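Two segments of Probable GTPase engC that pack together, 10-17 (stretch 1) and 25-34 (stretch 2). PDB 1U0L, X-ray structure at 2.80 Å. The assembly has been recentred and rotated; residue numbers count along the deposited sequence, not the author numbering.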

# COMPACT_ATOMS: atom_id res chain seq x y z
N ARG A 10 -14.28 13.32 26.25
CA ARG A 10 -13.27 12.81 25.33
C ARG A 10 -13.50 11.37 24.87
O ARG A 10 -13.56 10.44 25.68
N ARG A 11 -13.62 11.19 23.55
CA ARG A 11 -13.81 9.87 22.96
C ARG A 11 -12.86 9.72 21.77
O ARG A 11 -12.63 10.67 21.02
N ARG A 12 -12.30 8.52 21.61
CA ARG A 12 -11.37 8.25 20.53
C ARG A 12 -12.10 7.76 19.28
O ARG A 12 -13.08 7.02 19.37
N GLY A 13 -11.61 8.19 18.12
CA GLY A 13 -12.21 7.80 16.86
C GLY A 13 -11.21 7.80 15.72
O GLY A 13 -10.10 8.32 15.85
N ILE A 14 -11.60 7.20 14.59
CA ILE A 14 -10.75 7.15 13.40
C ILE A 14 -11.44 7.96 12.32
O ILE A 14 -12.63 7.75 12.07
N VAL A 15 -10.73 8.89 11.69
CA VAL A 15 -11.33 9.67 10.61
C VAL A 15 -11.58 8.74 9.42
O VAL A 15 -10.71 7.95 9.06
N VAL A 16 -12.73 8.86 8.78
CA VAL A 16 -13.03 7.99 7.66
C VAL A 16 -13.39 8.68 6.35
O VAL A 16 -13.39 8.04 5.29
N SER A 17 -13.70 9.96 6.41
CA SER A 17 -14.02 10.70 5.19
C SER A 17 -14.28 12.16 5.48
O SER A 17 -14.43 12.56 6.63
N VAL A 25 -15.95 11.30 11.64
CA VAL A 25 -15.17 10.35 12.43
C VAL A 25 -16.01 9.16 12.82
O VAL A 25 -17.23 9.22 12.83
N GLU A 26 -15.35 8.06 13.14
CA GLU A 26 -16.03 6.85 13.56
C GLU A 26 -15.57 6.57 14.98
O GLU A 26 -14.39 6.70 15.28
N ASP A 27 -16.50 6.19 15.85
CA ASP A 27 -16.16 5.93 17.25
C ASP A 27 -15.38 4.63 17.44
O ASP A 27 -15.85 3.54 17.10
N GLU A 28 -14.18 4.75 17.98
CA GLU A 28 -13.30 3.61 18.23
C GLU A 28 -13.95 2.54 19.10
O GLU A 28 -13.74 1.35 18.88
N GLU A 29 -14.72 2.98 20.09
CA GLU A 29 -15.39 2.06 21.00
C GLU A 29 -16.37 1.22 20.17
O GLU A 29 -15.98 0.25 19.53
N THR A 30 -17.63 1.62 20.19
CA THR A 30 -18.68 0.94 19.43
C THR A 30 -19.55 2.06 18.88
O THR A 30 -20.72 2.19 19.23
N GLY A 31 -18.96 2.87 18.02
CA GLY A 31 -19.72 3.99 17.50
C GLY A 31 -20.03 4.02 16.02
O GLY A 31 -19.43 3.31 15.20
N GLU A 32 -20.99 4.88 15.70
CA GLU A 32 -21.43 5.07 14.34
C GLU A 32 -20.61 6.21 13.75
O GLU A 32 -19.58 6.59 14.30
N ARG A 33 -21.09 6.76 12.64
CA ARG A 33 -20.41 7.83 11.95
C ARG A 33 -20.79 9.22 12.47
O ARG A 33 -21.77 9.82 12.02
N ILE A 34 -20.01 9.74 13.42
CA ILE A 34 -20.26 11.06 14.00
C ILE A 34 -19.59 12.14 13.16
O ILE A 34 -18.37 12.12 12.98

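The most unusual feature of this contact is the clustering of charge at one end of a short antiparallel β pairing, where Arg-11 reaches two acidic residues of the second stretch at once. Its CA-to-CB bond points toward stretch 2, and chi1 m with chi2 t extends the chain until chi3, at 112° and between wells, turns the guanidinium. Arg-11 NH1 lies 2.6 Å from Asp-27 OD1 in a short salt bridge, with Asp-27 CG over one face of the guanidinium. Glu-29 approaches the edge instead, near the guanidinium plane, so Arg-11 NH2 can donate a hydrogen bond to Glu-29 OE1 at 3.1 Å within a second salt bridge. Glu-29 is poorly ordered, which makes this the less certain of the two.

The CA-to-CB bond of Asp-27 points away from stretch 1, yet in the t rotamer its carboxylate comes back to Arg-11. Its other oxygen serves the turn: Thr-30 N makes a weak hydrogen bond to Asp-27 OD2 at 3.2 Å. Arg-12 leaves its strand sideways, with chi1 m, chi2 t and chi3 p, and meets Glu-28, which is exposed and extended with chi1 and chi2 both t. The one salt bridge of Glu-28 is long, Arg-12 NE to Glu-28 OE1 at 3.9 Å, and Glu-28 OE1 also lies 3.7 Å from Arg-12 CB. The backbone is the firmer link here, with Glu-28 N donating to Arg-12 O at 2.9 Å.

Between strands 11-17 and 25-27, Ile-14 and Glu-26 form the hydrogen-bonded pair: Ile-14 N to Glu-26 O and Glu-26 N to Ile-14 O are both 2.9 Å. Their side chains share one face of the sheet. Ile-14, m at chi1 and p at chi2, sends CD1 to within 4.0 Å of Glu-28 CB, covering the aliphatic base of that acid. Val-15 (t) and Val-25, with chi1 off at -21°, lie on the other face. At Gly-13, paired with Asp-27, the strands come close, with Gly-13 CA 2.9 Å from Glu-26 O; an ideally placed CB would clash with that oxygen at 2.6 Å, so the absence of a side chain accommodates the approach.

Farther along, Val-16 points toward stretch 2 in the m rotamer and meets a mixed surface. Val-16 CG1 is 4.0 Å from Glu-26 OE1, while Val-16 CG2 lies at the edge of the Arg-33 guanidinium, a tight 3.0 Å from Arg-33 NH1. Glu-26 is buried and extended, t at chi1 and chi2, and both carboxylate oxygens are hydrogen-bonded elsewhere in the structure. Its link to Arg-33 is long, with Arg-33 NH1 3.7 Å from Glu-26 OE1 and the oxygen well out of the guanidinium plane, so charge alone joins them.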

# COMPACT_ATOMS: atom_id res chain seq x y z
CB ARG A 10 -11.88 12.89 25.99
CG ARG A 10 -11.25 14.27 26.00
CD ARG A 10 -10.50 14.54 24.70
NE ARG A 10 -9.62 15.71 24.78
CZ ARG A 10 -10.05 16.95 24.96
NH1 ARG A 10 -11.35 17.21 25.07
NH2 ARG A 10 -9.18 17.95 25.01
CB ARG A 11 -15.25 9.66 22.47
CG ARG A 11 -16.27 9.49 23.58
CD ARG A 11 -17.53 8.81 23.07
NE ARG A 11 -17.71 7.47 23.62
CZ ARG A 11 -16.88 6.44 23.41
NH1 ARG A 11 -15.81 6.59 22.65
NH2 ARG A 11 -17.13 5.27 23.97
CB ARG A 12 -10.35 7.20 20.97
CG ARG A 12 -9.68 7.54 22.28
CD ARG A 12 -8.72 6.45 22.73
NE ARG A 12 -7.44 6.49 22.02
CZ ARG A 12 -6.61 7.52 22.03
NH1 ARG A 12 -6.90 8.63 22.70
NH2 ARG A 12 -5.46 7.44 21.37
CB ILE A 14 -10.56 5.70 12.86
CG1 ILE A 14 -10.02 4.77 13.95
CG2 ILE A 14 -9.58 5.70 11.70
CD1 ILE A 14 -11.05 4.35 14.98
CB VAL A 15 -10.42 10.77 10.13
CG1 VAL A 15 -11.06 11.46 8.92
CG2 VAL A 15 -10.14 11.74 11.26
CB VAL A 16 -14.14 7.04 8.02
CG1 VAL A 16 -13.65 6.06 9.09
CG2 VAL A 16 -15.33 7.85 8.49
CB SER A 17 -15.25 10.10 4.50
OG SER A 17 -16.43 10.43 5.20
CB VAL A 25 -14.59 10.98 13.74
CG1 VAL A 25 -14.54 12.50 13.62
CG2 VAL A 25 -15.40 10.55 14.95
CB GLU A 26 -15.66 5.69 12.66
CG GLU A 26 -16.29 4.38 13.08
CD GLU A 26 -16.03 3.28 12.08
OE1 GLU A 26 -16.18 3.54 10.86
OE2 GLU A 26 -15.68 2.15 12.50
CB ASP A 27 -17.44 5.91 18.09
CG ASP A 27 -17.17 5.82 19.57
OD1 ASP A 27 -16.56 6.76 20.12
OD2 ASP A 27 -17.58 4.81 20.19
CB GLU A 28 -12.00 4.09 18.88
CG GLU A 28 -11.04 2.98 19.27
CD GLU A 28 -9.78 3.51 19.92
OE1 GLU A 28 -9.00 4.22 19.24
OE2 GLU A 28 -9.56 3.22 21.12
CB GLU A 29 -16.16 2.84 22.07
CG GLU A 29 -16.47 2.06 23.35
CD GLU A 29 -15.35 2.10 24.37
OE1 GLU A 29 -14.97 3.22 24.80
OE2 GLU A 29 -14.83 1.03 24.75
CB THR A 30 -19.54 0.03 20.33
OG1 THR A 30 -18.71 -0.91 21.01
CG2 THR A 30 -20.57 -0.73 19.50
CB GLU A 32 -22.92 5.42 14.31
CG GLU A 32 -23.85 4.36 14.90
CD GLU A 32 -23.80 4.29 16.42
OE1 GLU A 32 -24.54 3.45 17.00
OE2 GLU A 32 -23.05 5.06 17.04
CB ARG A 33 -20.71 7.71 10.45
CG ARG A 33 -19.50 7.86 9.55
CD ARG A 33 -19.80 7.45 8.11
NE ARG A 33 -19.78 6.00 7.92
CZ ARG A 33 -18.68 5.24 7.97
NH1 ARG A 33 -17.50 5.79 8.19
NH2 ARG A 33 -18.76 3.94 7.78
CB ILE A 34 -19.67 11.18 15.44
CG1 ILE A 34 -20.16 10.05 16.34
CG2 ILE A 34 -20.03 12.54 16.03
CD1 ILE A 34 -19.49 8.72 16.08